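Local structure of lovastatin nonaketide synthase mokA (6AD3) at residues N356-D361 and H403-Y408; F314-R319 and Q329-A334; I97-I102 and T178-T183; L123-I128 and V230-H235; R247-L250 and Q254-A257. The protein carries out the iterative nine-step assembly of the polyketide in lovastatin (monacolin K) biosynthesis, the present chain being its condensation domain. The protein carries 1 engineered substitution. All coordinates share one frame; numbering follows the deposited sequence.

The condensation domain has two lobes, and the five contacts sample both and the link between them. Interaction 2, buried between helices of the C-terminal lobe, is wholly apolar. Interaction 3, partly buried where inner strand 100-107 meets a loop, satisfies its polar groups with an asparagine and waters, whereas interaction 4, on the surface, depends on one arginine. Interactions 1 and 5, both partly buried, lie side by side, their centres about 12 Å apart: M255 of interaction 5 packs on R405, V406 and P407 of interaction 1. Interaction 1 also meets interaction 4, where D361 and H235 probably form a hydrogen bond. Backbone bonds dominate only interaction 5, the turn between two consecutive helices.

Interaction 1. Residues N356-D361 and H403-Y408; sequences NRTNVD and HARVPY
The hydroxyl OG1 of T358 is approached by two groups: NH1 of R405 gives it a weak hydrogen bond of 3.3 Å, bent to 127° at the hydrogen, and the carboxylate of E362 is its stronger partner. Threonine suits this place because one small hydroxyl can serve a cation and an anion at once. Its chi1 of 83°, between backbone N and carbonyl carbon, leaves OG1 as the T358 atom nearest R405 NH1. The long arginine, bent about its CG-CD bond, reaches over from the loop before helix 408-414. N356 is buried, and its flat carboxamide suits packing on backbone atoms of that loop, N356 ND2 lying 3.8 Å from A404 O and 3.9 Å from R405 CA, while Q246 of helix 239-251 touches N356 and P407 alike. Residues 356-361 leave strand 348-354 of the C-terminal lobe, and R357 pairs with D212 of the N-terminal lobe, a course consistent with the floor loop of condensation domains. The carboxylate of E362 probably reinforces an arginine contact that alone is weak.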
# COMPACT_ATOMS: atom_id res chain seq x y z
N ASN A 356 -5.42 -2.25 8.84
CA ASN A 356 -5.71 -3.40 9.71
C ASN A 356 -5.01 -3.26 11.08
O ASN A 356 -4.55 -4.22 11.64
CB ASN A 356 -5.38 -4.73 9.03
CG ASN A 356 -6.25 -5.89 9.52
OD1 ASN A 356 -6.07 -7.03 9.11
ND2 ASN A 356 -7.20 -5.60 10.37
N ARG A 357 -4.92 -2.04 11.57
CA ARG A 357 -4.42 -1.78 12.90
C ARG A 357 -5.55 -1.12 13.68
O ARG A 357 -5.95 -0.03 13.36
CB ARG A 357 -3.20 -0.87 12.82
CG ARG A 357 -1.99 -1.51 12.17
CD ARG A 357 -0.96 -0.46 11.83
NE ARG A 357 0.15 -0.92 11.00
CZ ARG A 357 1.37 -1.16 11.46
NH1 ARG A 357 1.63 -1.05 12.74
NH2 ARG A 357 2.33 -1.53 10.64
N THR A 358 -6.00 -1.84 14.70
CA THR A 358 -7.28 -1.68 15.35
C THR A 358 -7.22 -1.45 16.88
O THR A 358 -8.24 -1.45 17.54
CB THR A 358 -8.17 -2.93 15.07
OG1 THR A 358 -7.85 -3.99 15.98
CG2 THR A 358 -7.91 -3.50 13.70
N ASN A 359 -6.02 -1.33 17.43
CA ASN A 359 -5.82 -1.11 18.84
C ASN A 359 -4.41 -0.59 19.10
O ASN A 359 -3.60 -0.51 18.21
CB ASN A 359 -6.12 -2.34 19.66
CG ASN A 359 -5.15 -3.46 19.41
OD1 ASN A 359 -3.97 -3.25 19.28
ND2 ASN A 359 -5.66 -4.66 19.34
N VAL A 360 -4.14 -0.21 20.34
CA VAL A 360 -2.93 0.50 20.66
C VAL A 360 -1.71 -0.31 20.23
O VAL A 360 -0.81 0.22 19.64
CB VAL A 360 -2.88 0.67 22.20
CG1 VAL A 360 -1.51 1.09 22.70
CG2 VAL A 360 -3.96 1.63 22.65
N ASP A 361 -1.70 -1.59 20.54
CA ASP A 361 -0.56 -2.41 20.21
C ASP A 361 -0.37 -2.58 18.70
O ASP A 361 0.72 -2.48 18.21
CB ASP A 361 -0.61 -3.74 20.92
CG ASP A 361 -0.09 -3.66 22.36
OD1 ASP A 361 0.43 -2.63 22.78
OD2 ASP A 361 -0.19 -4.65 23.06
N HIS A 403 -16.14 -5.34 9.14
CA HIS A 403 -15.73 -6.68 8.75
C HIS A 403 -14.34 -6.58 8.17
O HIS A 403 -14.01 -7.29 7.25
CB HIS A 403 -16.67 -7.25 7.68
CG HIS A 403 -18.11 -7.26 8.09
ND1 HIS A 403 -18.59 -8.08 9.09
CD2 HIS A 403 -19.16 -6.48 7.72
CE1 HIS A 403 -19.87 -7.84 9.28
NE2 HIS A 403 -20.25 -6.91 8.43
N ALA A 404 -13.53 -5.70 8.72
CA ALA A 404 -12.23 -5.38 8.10
C ALA A 404 -11.09 -6.36 8.41
O ALA A 404 -10.02 -6.22 7.86
CB ALA A 404 -11.79 -3.98 8.48
N ARG A 405 -11.28 -7.26 9.38
CA ARG A 405 -10.18 -8.07 9.92
C ARG A 405 -9.77 -9.25 9.03
O ARG A 405 -8.76 -9.90 9.28
CB ARG A 405 -10.55 -8.61 11.28
CG ARG A 405 -10.66 -7.56 12.36
CD ARG A 405 -11.08 -8.22 13.67
NE ARG A 405 -11.90 -7.35 14.51
CZ ARG A 405 -11.41 -6.53 15.43
NH1 ARG A 405 -10.10 -6.43 15.61
NH2 ARG A 405 -12.23 -5.80 16.17
N VAL A 406 -10.50 -9.51 7.97
CA VAL A 406 -10.17 -10.62 7.12
C VAL A 406 -9.05 -10.27 6.12
O VAL A 406 -9.26 -9.43 5.24
CB VAL A 406 -11.39 -11.09 6.34
CG1 VAL A 406 -11.04 -12.30 5.51
CG2 VAL A 406 -12.50 -11.44 7.30
N PRO A 407 -7.89 -10.95 6.22
CA PRO A 407 -6.85 -10.73 5.21
C PRO A 407 -7.34 -11.16 3.80
O PRO A 407 -7.98 -12.20 3.68
CB PRO A 407 -5.71 -11.62 5.67
CG PRO A 407 -5.91 -11.76 7.16
CD PRO A 407 -7.41 -11.79 7.33
N TYR A 408 -7.21 -10.30 2.81
CA TYR A 408 -7.93 -10.52 1.53
C TYR A 408 -7.50 -11.86 0.87
O TYR A 408 -8.30 -12.51 0.21
CB TYR A 408 -7.78 -9.36 0.56
CG TYR A 408 -6.44 -9.27 -0.10
CD1 TYR A 408 -5.35 -8.71 0.56
CD2 TYR A 408 -6.27 -9.65 -1.39
CE1 TYR A 408 -4.10 -8.60 -0.05
CE2 TYR A 408 -5.02 -9.58 -2.02
CZ TYR A 408 -3.96 -8.97 -1.35
OH TYR A 408 -2.73 -8.96 -1.96

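Interaction 2. Residues F314-R319 and Q329-A334; sequences FRIRER and QFYLAA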
# COMPACT_ATOMS: atom_id res chain seq x y z
N PHE A 314 -10.13 22.14 0.05
CA PHE A 314 -10.97 22.85 1.01
C PHE A 314 -12.45 22.57 0.77
O PHE A 314 -13.20 22.28 1.72
CB PHE A 314 -10.67 24.36 0.95
CG PHE A 314 -11.65 25.21 1.75
CD1 PHE A 314 -11.51 25.34 3.12
CD2 PHE A 314 -12.74 25.76 1.13
CE1 PHE A 314 -12.41 26.08 3.85
CE2 PHE A 314 -13.64 26.54 1.85
CZ PHE A 314 -13.46 26.71 3.20
N ARG A 315 -12.91 22.68 -0.49
CA ARG A 315 -14.30 22.40 -0.80
C ARG A 315 -14.66 20.96 -0.47
O ARG A 315 -15.77 20.67 -0.02
CB ARG A 315 -14.60 22.69 -2.27
CG ARG A 315 -14.55 24.17 -2.60
CD ARG A 315 -15.11 24.49 -3.98
NE ARG A 315 -14.76 25.88 -4.28
CZ ARG A 315 -13.69 26.22 -4.99
NH1 ARG A 315 -13.11 25.32 -5.78
NH2 ARG A 315 -13.33 27.51 -5.06
N ILE A 316 -13.75 20.06 -0.73
CA ILE A 316 -14.00 18.68 -0.40
C ILE A 316 -14.16 18.49 1.13
O ILE A 316 -15.07 17.80 1.57
CB ILE A 316 -12.91 17.77 -0.98
CG1 ILE A 316 -13.08 17.72 -2.51
CG2 ILE A 316 -13.01 16.36 -0.39
CD1 ILE A 316 -11.91 17.03 -3.21
N ARG A 317 -13.34 19.14 1.93
CA ARG A 317 -13.51 19.04 3.38
C ARG A 317 -14.85 19.60 3.80
O ARG A 317 -15.55 19.00 4.61
CB ARG A 317 -12.38 19.74 4.14
CG ARG A 317 -11.03 19.07 3.94
CD ARG A 317 -9.98 19.58 4.95
NE ARG A 317 -9.81 21.02 4.90
CZ ARG A 317 -9.02 21.65 4.03
NH1 ARG A 317 -8.31 20.95 3.17
NH2 ARG A 317 -8.92 22.97 4.07
N GLU A 318 -15.23 20.73 3.22
CA GLU A 318 -16.51 21.39 3.59
C GLU A 318 -17.71 20.53 3.24
O GLU A 318 -18.60 20.34 4.07
CB GLU A 318 -16.65 22.77 2.93
CG GLU A 318 -15.55 23.72 3.35
CD GLU A 318 -15.44 23.83 4.88
OE1 GLU A 318 -14.51 23.20 5.48
OE2 GLU A 318 -16.35 24.42 5.46
N ARG A 319 -17.78 20.09 1.99
CA ARG A 319 -18.94 19.35 1.50
C ARG A 319 -19.00 17.93 2.15
O ARG A 319 -20.06 17.45 2.46
CB ARG A 319 -18.94 19.26 -0.05
CG ARG A 319 -18.92 20.61 -0.84
CD ARG A 319 -19.69 21.78 -0.22
NE ARG A 319 -21.15 21.65 -0.39
CZ ARG A 319 -21.85 22.17 -1.39
NH1 ARG A 319 -21.27 22.89 -2.37
NH2 ARG A 319 -23.14 21.88 -1.47
N GLN A 329 -13.96 9.41 1.91
CA GLN A 329 -15.12 8.86 1.26
C GLN A 329 -15.51 9.64 0.02
O GLN A 329 -15.95 9.06 -0.94
CB GLN A 329 -16.27 8.77 2.22
CG GLN A 329 -16.04 7.74 3.31
CD GLN A 329 -16.82 8.03 4.60
OE1 GLN A 329 -17.50 9.05 4.73
NE2 GLN A 329 -16.58 7.21 5.60
N PHE A 330 -15.24 10.94 0.04
CA PHE A 330 -15.45 11.79 -1.15
C PHE A 330 -14.48 11.40 -2.29
O PHE A 330 -14.89 11.15 -3.45
CB PHE A 330 -15.24 13.28 -0.76
CG PHE A 330 -15.78 14.28 -1.79
CD1 PHE A 330 -15.18 14.41 -3.06
CD2 PHE A 330 -16.78 15.15 -1.47
CE1 PHE A 330 -15.61 15.37 -3.96
CE2 PHE A 330 -17.24 16.06 -2.37
CZ PHE A 330 -16.68 16.17 -3.62
N TYR A 331 -13.20 11.23 -1.95
CA TYR A 331 -12.23 10.86 -2.94
C TYR A 331 -12.59 9.46 -3.55
O TYR A 331 -12.45 9.23 -4.75
CB TYR A 331 -10.82 10.87 -2.33
CG TYR A 331 -10.31 12.24 -2.02
CD1 TYR A 331 -10.00 13.13 -3.04
CD2 TYR A 331 -10.09 12.66 -0.69
CE1 TYR A 331 -9.60 14.42 -2.76
CE2 TYR A 331 -9.63 13.95 -0.41
CZ TYR A 331 -9.33 14.80 -1.48
OH TYR A 331 -8.92 16.12 -1.28
N LEU A 332 -13.05 8.54 -2.69
CA LEU A 332 -13.37 7.17 -3.11
C LEU A 332 -14.61 7.20 -4.01
O LEU A 332 -14.64 6.60 -5.07
CB LEU A 332 -13.63 6.30 -1.89
CG LEU A 332 -14.22 4.92 -2.23
CD1 LEU A 332 -13.28 4.10 -3.09
CD2 LEU A 332 -14.54 4.18 -0.96
N ALA A 333 -15.62 7.95 -3.60
CA ALA A 333 -16.82 8.07 -4.38
C ALA A 333 -16.55 8.65 -5.76
O ALA A 333 -17.10 8.18 -6.73
CB ALA A 333 -17.89 8.89 -3.62
N ALA A 334 -15.72 9.69 -5.83
CA ALA A 334 -15.39 10.31 -7.06
C ALA A 334 -14.56 9.36 -7.97
O ALA A 334 -14.74 9.32 -9.18
CB ALA A 334 -14.66 11.62 -6.79
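Two successive helices of the C-terminal lobe, 310-322 and 327-343, pack here almost at right angles, their local axes 10.6 Å apart and inclined at 104°. I316 is the side chain that joins them: CG1 serves F330, CD1 serves Y331, and CG2 touches both. I316 CG1 sits over the face of F330, 4.0 Å from the ring centroid in a CH-pi contact, and I316 CG2 lies 3.7 Å from F330 CG. I316 CD1 meets Y331 CE1 at 3.5 Å, while CG2 also stands over a face of Y331. A beta-branched residue suits the spot because CG1 and CG2 leave the same CB, CG1 beside the backbone N (chi1 -71°) and CG2 anti to it. R319 adds only its CB, 4.3 Å from F330 CE2, before its chain turns away. The ring of F386 meets that of F330, the planes inclined at about 50°, and F437 and Y439 touch Y331. No polar bond links the two segments; cohesion comes mainly from dispersion between aliphatic carbons and aromatic rings.

Interaction 3. Residues I97-I102 and T178-T183; sequences IFNNTI and TQYDIT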
# COMPACT_ATOMS: atom_id res chain seq x y z
N ILE A 97 10.67 -7.25 -8.00
CA ILE A 97 9.57 -6.30 -8.30
C ILE A 97 8.73 -6.02 -7.05
O ILE A 97 7.91 -5.11 -7.05
CB ILE A 97 8.63 -6.81 -9.45
CG1 ILE A 97 7.91 -8.07 -9.04
CG2 ILE A 97 9.39 -7.05 -10.74
CD1 ILE A 97 6.80 -8.45 -9.99
N PHE A 98 8.91 -6.82 -5.99
CA PHE A 98 8.13 -6.65 -4.75
C PHE A 98 8.94 -5.95 -3.66
O PHE A 98 8.50 -5.82 -2.52
CB PHE A 98 7.63 -7.99 -4.23
CG PHE A 98 6.72 -8.71 -5.17
CD1 PHE A 98 5.61 -8.11 -5.70
CD2 PHE A 98 7.04 -10.00 -5.59
CE1 PHE A 98 4.82 -8.75 -6.65
CE2 PHE A 98 6.26 -10.64 -6.54
CZ PHE A 98 5.10 -10.05 -7.00
N ASN A 99 10.07 -5.38 -4.04
CA ASN A 99 10.77 -4.48 -3.15
C ASN A 99 9.93 -3.22 -2.88
O ASN A 99 9.11 -2.81 -3.71
CB ASN A 99 12.10 -4.03 -3.76
CG ASN A 99 13.16 -5.14 -3.80
OD1 ASN A 99 12.98 -6.26 -3.32
ND2 ASN A 99 14.31 -4.79 -4.39
N ASN A 100 10.16 -2.61 -1.72
CA ASN A 100 9.54 -1.33 -1.37
C ASN A 100 10.60 -0.38 -0.88
O ASN A 100 11.47 -0.75 -0.06
CB ASN A 100 8.52 -1.53 -0.25
CG ASN A 100 7.49 -2.58 -0.57
OD1 ASN A 100 6.47 -2.28 -1.20
ND2 ASN A 100 7.78 -3.83 -0.21
N THR A 101 10.58 0.85 -1.39
CA THR A 101 11.65 1.79 -1.14
C THR A 101 11.12 3.22 -1.01
O THR A 101 10.51 3.74 -1.93
CB THR A 101 12.71 1.74 -2.27
OG1 THR A 101 12.99 0.38 -2.64
CG2 THR A 101 14.01 2.42 -1.84
N ILE A 102 11.28 3.80 0.18
CA ILE A 102 10.70 5.11 0.51
C ILE A 102 11.85 6.05 0.88
O ILE A 102 12.58 5.77 1.84
CB ILE A 102 9.75 5.03 1.72
CG1 ILE A 102 8.72 3.94 1.51
CG2 ILE A 102 9.06 6.38 1.94
CD1 ILE A 102 7.85 4.11 0.25
N THR A 178 17.48 -3.78 -4.97
CA THR A 178 18.27 -4.56 -4.04
C THR A 178 17.77 -6.02 -3.95
O THR A 178 16.61 -6.32 -4.24
CB THR A 178 18.31 -3.89 -2.65
OG1 THR A 178 19.48 -4.36 -1.92
CG2 THR A 178 17.09 -4.24 -1.91
N GLN A 179 18.70 -6.93 -3.71
CA GLN A 179 18.38 -8.36 -3.58
C GLN A 179 18.32 -8.74 -2.09
O GLN A 179 19.36 -8.86 -1.46
CB GLN A 179 19.48 -9.18 -4.29
CG GLN A 179 19.67 -8.79 -5.75
CD GLN A 179 18.44 -9.10 -6.57
OE1 GLN A 179 18.03 -10.25 -6.67
NE2 GLN A 179 17.79 -8.06 -7.07
N TYR A 180 17.13 -8.80 -1.51
CA TYR A 180 17.01 -9.16 -0.11
C TYR A 180 17.29 -10.65 0.08
O TYR A 180 16.67 -11.47 -0.56
CB TYR A 180 15.61 -8.83 0.40
CG TYR A 180 15.36 -7.36 0.51
CD1 TYR A 180 16.01 -6.62 1.45
CD2 TYR A 180 14.45 -6.72 -0.31
CE1 TYR A 180 15.81 -5.24 1.55
CE2 TYR A 180 14.28 -5.34 -0.27
CZ TYR A 180 14.95 -4.61 0.68
OH TYR A 180 14.80 -3.25 0.75
N ASP A 181 18.24 -10.99 0.94
CA ASP A 181 18.47 -12.42 1.27
C ASP A 181 17.62 -12.80 2.50
O ASP A 181 18.12 -12.85 3.65
CB ASP A 181 19.95 -12.64 1.54
CG ASP A 181 20.29 -14.13 1.78
OD1 ASP A 181 19.40 -14.98 1.72
OD2 ASP A 181 21.48 -14.40 2.06
N ILE A 182 16.33 -13.00 2.28
CA ILE A 182 15.42 -13.11 3.45
C ILE A 182 15.70 -14.36 4.30
O ILE A 182 15.47 -14.34 5.51
CB ILE A 182 13.92 -13.03 3.05
CG1 ILE A 182 13.52 -14.20 2.17
CG2 ILE A 182 13.64 -11.71 2.33
CD1 ILE A 182 12.04 -14.29 1.95
N THR A 183 16.26 -15.41 3.69
CA THR A 183 16.64 -16.57 4.43
C THR A 183 17.59 -16.23 5.55
O THR A 183 17.49 -16.79 6.63
CB THR A 183 17.31 -17.65 3.53
OG1 THR A 183 16.52 -17.84 2.35
CG2 THR A 183 17.37 -18.94 4.29
O HOH W 1 14.76 -8.68 -3.24
O HOH W 2 14.08 -2.06 -1.73
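N99 and Y180 meet where N99, next to strand 100-107 in the five-stranded sheet of the N-terminal lobe, lies beside the loop that runs from helix 165-176 towards strand 188-195 of the same sheet. Their flat groups are turned steeply, the amide plane 75° from the ring plane, and OD1 of N99 approaches the ring at its edge, 3.4 Å from Y180 CD2. An amide oxygen is well suited to that position, since the rim of an aromatic ring carries the weakly positive C-H groups. Within the loop itself, the methyl CG2 of T178 packs toward the rim of one face of the same ring.

The other end of the N99 amide looks after the loop backbone. N99 ND2 donates to T178 O across 2.8 Å, nearly straight at 164°, with the acceptor close to the amide plane, and it also bonds to V176 O. Placed by chi1 of -71°, which sets CG beside the backbone N, the one side chain thus serves two backbone carbonyls with its NH2 group. T178 keeps its own hydroxyl for R189.

Two waters complete the seam. One accepts from Y180 N at 2.9 Å and lies 3.0 Å from N99 OD1, to which it can donate, though other acceptors compete; the other joins two hydroxyls, 2.8 Å from both T101 OG1 and Y180 OH.

Interaction 4. Residues L123-I128 and V230-H235; sequences LRRHEI and VTLDKH
R125 spans to L232 and D233 from a backbone that stays well clear of theirs, the nearest CA atoms being those of R125 and K234 at 8.9 Å. It is the last residue of helix 112-125, since H126 already leaves helical angles, and an arginine has the length to cross such a separation. Its chain runs out and then kinks at chi3, 61°, which brings one face of the guanidinium to L232 and the NH1 edge to D233 O.

Two uses are made of that flat group. At its edge, R125 NH1 donates to D233 O over 3.0 Å at an N-H...O angle of 162°, with the oxygen almost in the guanidinium plane and the donor tilted from the carbonyl plane. L232 CD1 lies over one face, 3.4 Å from R125 NE; L232 CB is 3.6 Å from R125 NH1. Leucine suits this site because its methyl CD1 can sit over the face, toward NE, without competing for the N-H bonds. The backbone carbonyl, unlike a carboxylate, brings no full charge, and the charge is met elsewhere: NE forms a salt bridge with E222 of helix 213-227.

Around it, L232 rests on Q225 and L226 of that helix, and V236 touches R125. Q238 donates through NE2 to R125 O and accepts E127 N at OE1, holding the end of helix 112-125 to the loop before helix 239-251.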
# COMPACT_ATOMS: atom_id res chain seq x y z
N LEU A 123 16.19 -1.52 15.20
CA LEU A 123 16.41 -2.88 14.72
C LEU A 123 16.38 -3.92 15.86
O LEU A 123 15.84 -5.00 15.70
CB LEU A 123 17.71 -2.96 13.94
CG LEU A 123 17.80 -2.26 12.60
CD1 LEU A 123 19.18 -2.50 11.98
CD2 LEU A 123 16.73 -2.70 11.61
N ARG A 124 17.03 -3.61 16.97
CA ARG A 124 17.05 -4.47 18.14
C ARG A 124 15.69 -4.62 18.82
O ARG A 124 15.35 -5.73 19.29
CB ARG A 124 18.05 -3.92 19.15
CG ARG A 124 18.03 -4.61 20.48
CD ARG A 124 19.32 -4.28 21.24
NE ARG A 124 19.66 -2.85 21.16
CZ ARG A 124 20.60 -2.32 20.36
NH1 ARG A 124 21.37 -3.08 19.57
NH2 ARG A 124 20.78 -1.01 20.37
N ARG A 125 14.92 -3.53 18.88
CA ARG A 125 13.63 -3.55 19.59
C ARG A 125 12.64 -4.52 19.03
O ARG A 125 11.79 -5.06 19.78
CB ARG A 125 12.99 -2.13 19.59
CG ARG A 125 13.39 -1.30 20.81
CD ARG A 125 13.07 0.17 20.61
NE ARG A 125 11.64 0.37 20.41
CZ ARG A 125 10.73 0.31 21.38
NH1 ARG A 125 11.11 0.15 22.67
NH2 ARG A 125 9.49 0.56 21.09
N HIS A 126 12.59 -4.61 17.70
CA HIS A 126 11.50 -5.29 17.01
C HIS A 126 11.96 -6.61 16.40
O HIS A 126 12.78 -6.64 15.49
CB HIS A 126 10.94 -4.37 15.92
CG HIS A 126 10.32 -3.13 16.46
ND1 HIS A 126 11.02 -1.95 16.62
CD2 HIS A 126 9.16 -2.97 17.13
CE1 HIS A 126 10.24 -1.07 17.22
NE2 HIS A 126 9.09 -1.65 17.50
N GLU A 127 11.33 -7.67 16.85
CA GLU A 127 11.63 -9.00 16.38
C GLU A 127 11.56 -9.10 14.86
O GLU A 127 12.38 -9.77 14.25
CB GLU A 127 10.68 -10.00 17.01
CG GLU A 127 11.04 -10.38 18.42
CD GLU A 127 10.04 -11.31 19.07
OE1 GLU A 127 9.20 -11.89 18.38
OE2 GLU A 127 10.23 -11.61 20.24
N ILE A 128 10.58 -8.45 14.25
CA ILE A 128 10.33 -8.58 12.81
C ILE A 128 11.51 -7.99 12.01
O ILE A 128 11.73 -8.37 10.88
CB ILE A 128 8.98 -7.93 12.41
CG1 ILE A 128 8.61 -8.26 10.96
CG2 ILE A 128 9.00 -6.43 12.58
CD1 ILE A 128 8.48 -9.74 10.66
N VAL A 230 14.66 10.49 23.86
CA VAL A 230 13.51 9.87 24.52
C VAL A 230 13.80 8.43 24.88
O VAL A 230 14.48 7.72 24.14
CB VAL A 230 12.26 9.91 23.63
CG1 VAL A 230 11.15 9.05 24.25
CG2 VAL A 230 11.82 11.34 23.45
N THR A 231 13.22 7.98 26.00
CA THR A 231 13.24 6.58 26.36
C THR A 231 11.90 5.97 25.96
O THR A 231 10.85 6.42 26.40
CB THR A 231 13.44 6.37 27.89
OG1 THR A 231 14.64 7.03 28.33
CG2 THR A 231 13.53 4.87 28.22
N LEU A 232 11.93 5.11 24.97
CA LEU A 232 10.71 4.49 24.52
C LEU A 232 10.23 3.53 25.62
O LEU A 232 11.00 3.13 26.49
CB LEU A 232 10.93 3.74 23.19
CG LEU A 232 11.43 4.62 22.02
CD1 LEU A 232 11.72 3.78 20.77
CD2 LEU A 232 10.40 5.71 21.71
N ASP A 233 8.96 3.17 25.56
CA ASP A 233 8.40 2.15 26.44
C ASP A 233 9.16 0.85 26.26
O ASP A 233 9.43 0.43 25.12
CB ASP A 233 6.93 1.92 26.09
CG ASP A 233 6.02 2.95 26.68
OD1 ASP A 233 6.46 3.69 27.59
OD2 ASP A 233 4.90 3.08 26.18
N LYS A 234 9.36 0.14 27.36
CA LYS A 234 9.99 -1.19 27.35
C LYS A 234 9.11 -2.23 26.66
O LYS A 234 9.60 -3.17 26.06
CB LYS A 234 10.24 -1.65 28.79
CG LYS A 234 11.23 -2.80 28.90
CD LYS A 234 12.55 -2.46 28.20
CE LYS A 234 13.67 -3.39 28.63
NZ LYS A 234 13.91 -3.30 30.09
N HIS A 235 7.80 -2.07 26.81
CA HIS A 235 6.84 -2.99 26.21
C HIS A 235 6.87 -2.79 24.71
O HIS A 235 6.63 -1.67 24.22
CB HIS A 235 5.43 -2.71 26.73
CG HIS A 235 4.36 -3.42 25.96
ND1 HIS A 235 4.37 -4.78 25.77
CD2 HIS A 235 3.31 -2.94 25.24
CE1 HIS A 235 3.38 -5.12 24.95
NE2 HIS A 235 2.69 -4.03 24.66

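Interaction 5. Residues R247-L250 and Q254-A257; sequences REAL and QMDA
A249 O accepts the backbone N of Q254 at 2.9 Å, closing a pi-turn at the C-terminal end of helix 239-251, ahead of helix 256-266: the donor is five positions on (i+5 to i), one more than in an alpha turn. M255 N adds only a weak, long bond to A249 O, 3.5 Å, and S252 OG a further weak one. M255 N finds its better partner in a water, which accepts from it at 2.8 Å. The same water lies 2.7 Å from L250 O and 2.8 Å from D256 OD1, with more acceptors nearby than protons to give. An aspartate suits this place, since its carboxylate oxygen helps to hold the water where the next helix begins. Beside these polar groups the extended chain of M255, flexible and unbranched, packs against L250 and A249. R247 forms a salt bridge with E83 of helix 80-91, L250 packs on L80, and M255 reaches P407 in the loop before helix 408-414. M255 SD stands 4.0 Å from L250 CB.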
# COMPACT_ATOMS: atom_id res chain seq x y z
N ARG A 247 -4.30 -15.41 13.26
CA ARG A 247 -4.46 -16.76 12.70
C ARG A 247 -5.40 -17.60 13.56
O ARG A 247 -6.31 -18.27 13.06
CB ARG A 247 -3.09 -17.42 12.60
CG ARG A 247 -3.05 -18.64 11.71
CD ARG A 247 -1.62 -19.10 11.51
NE ARG A 247 -0.97 -18.49 10.37
CZ ARG A 247 -1.20 -18.85 9.10
NH1 ARG A 247 -2.18 -19.67 8.80
NH2 ARG A 247 -0.45 -18.39 8.14
N GLU A 248 -5.27 -17.44 14.88
CA GLU A 248 -6.13 -18.19 15.83
C GLU A 248 -7.58 -17.77 15.72
O GLU A 248 -8.48 -18.60 15.89
CB GLU A 248 -5.62 -17.99 17.27
CG GLU A 248 -4.33 -18.77 17.51
CD GLU A 248 -3.72 -18.54 18.90
OE1 GLU A 248 -4.29 -17.74 19.69
OE2 GLU A 248 -2.62 -19.10 19.15
N ALA A 249 -7.82 -16.50 15.45
CA ALA A 249 -9.19 -15.99 15.23
C ALA A 249 -9.82 -16.66 14.01
O ALA A 249 -10.98 -17.09 14.04
CB ALA A 249 -9.19 -14.47 15.08
N LEU A 250 -9.05 -16.77 12.93
CA LEU A 250 -9.54 -17.48 11.74
C LEU A 250 -9.80 -18.95 12.06
O LEU A 250 -10.90 -19.45 11.78
CB LEU A 250 -8.54 -17.37 10.58
CG LEU A 250 -8.85 -18.24 9.37
CD1 LEU A 250 -10.19 -17.83 8.78
CD2 LEU A 250 -7.72 -18.14 8.34
N GLN A 254 -13.80 -17.28 14.50
CA GLN A 254 -14.18 -15.94 14.85
C GLN A 254 -14.16 -14.96 13.69
O GLN A 254 -14.56 -13.81 13.85
CB GLN A 254 -13.31 -15.44 15.98
CG GLN A 254 -13.54 -16.21 17.24
CD GLN A 254 -12.96 -15.52 18.43
OE1 GLN A 254 -13.62 -14.72 19.09
NE2 GLN A 254 -11.67 -15.70 18.62
N MET A 255 -13.59 -15.37 12.57
CA MET A 255 -13.71 -14.57 11.34
C MET A 255 -14.85 -15.04 10.49
O MET A 255 -15.02 -14.55 9.38
CB MET A 255 -12.41 -14.62 10.51
CG MET A 255 -11.27 -13.81 11.11
SD MET A 255 -9.92 -13.70 9.91
CE MET A 255 -8.73 -12.84 10.94
N ASP A 256 -15.61 -16.05 10.94
CA ASP A 256 -16.57 -16.69 10.04
C ASP A 256 -17.66 -15.73 9.60
O ASP A 256 -18.05 -15.76 8.44
CB ASP A 256 -17.19 -17.94 10.68
CG ASP A 256 -16.26 -19.15 10.63
OD1 ASP A 256 -15.18 -19.06 10.00
OD2 ASP A 256 -16.59 -20.18 11.24
N ALA A 257 -18.12 -14.86 10.49
CA ALA A 257 -19.17 -13.89 10.13
C ALA A 257 -18.66 -12.83 9.13
O ALA A 257 -19.38 -12.44 8.18
CB ALA A 257 -19.73 -13.22 11.36
O HOH W 3 -13.02 -17.82 11.34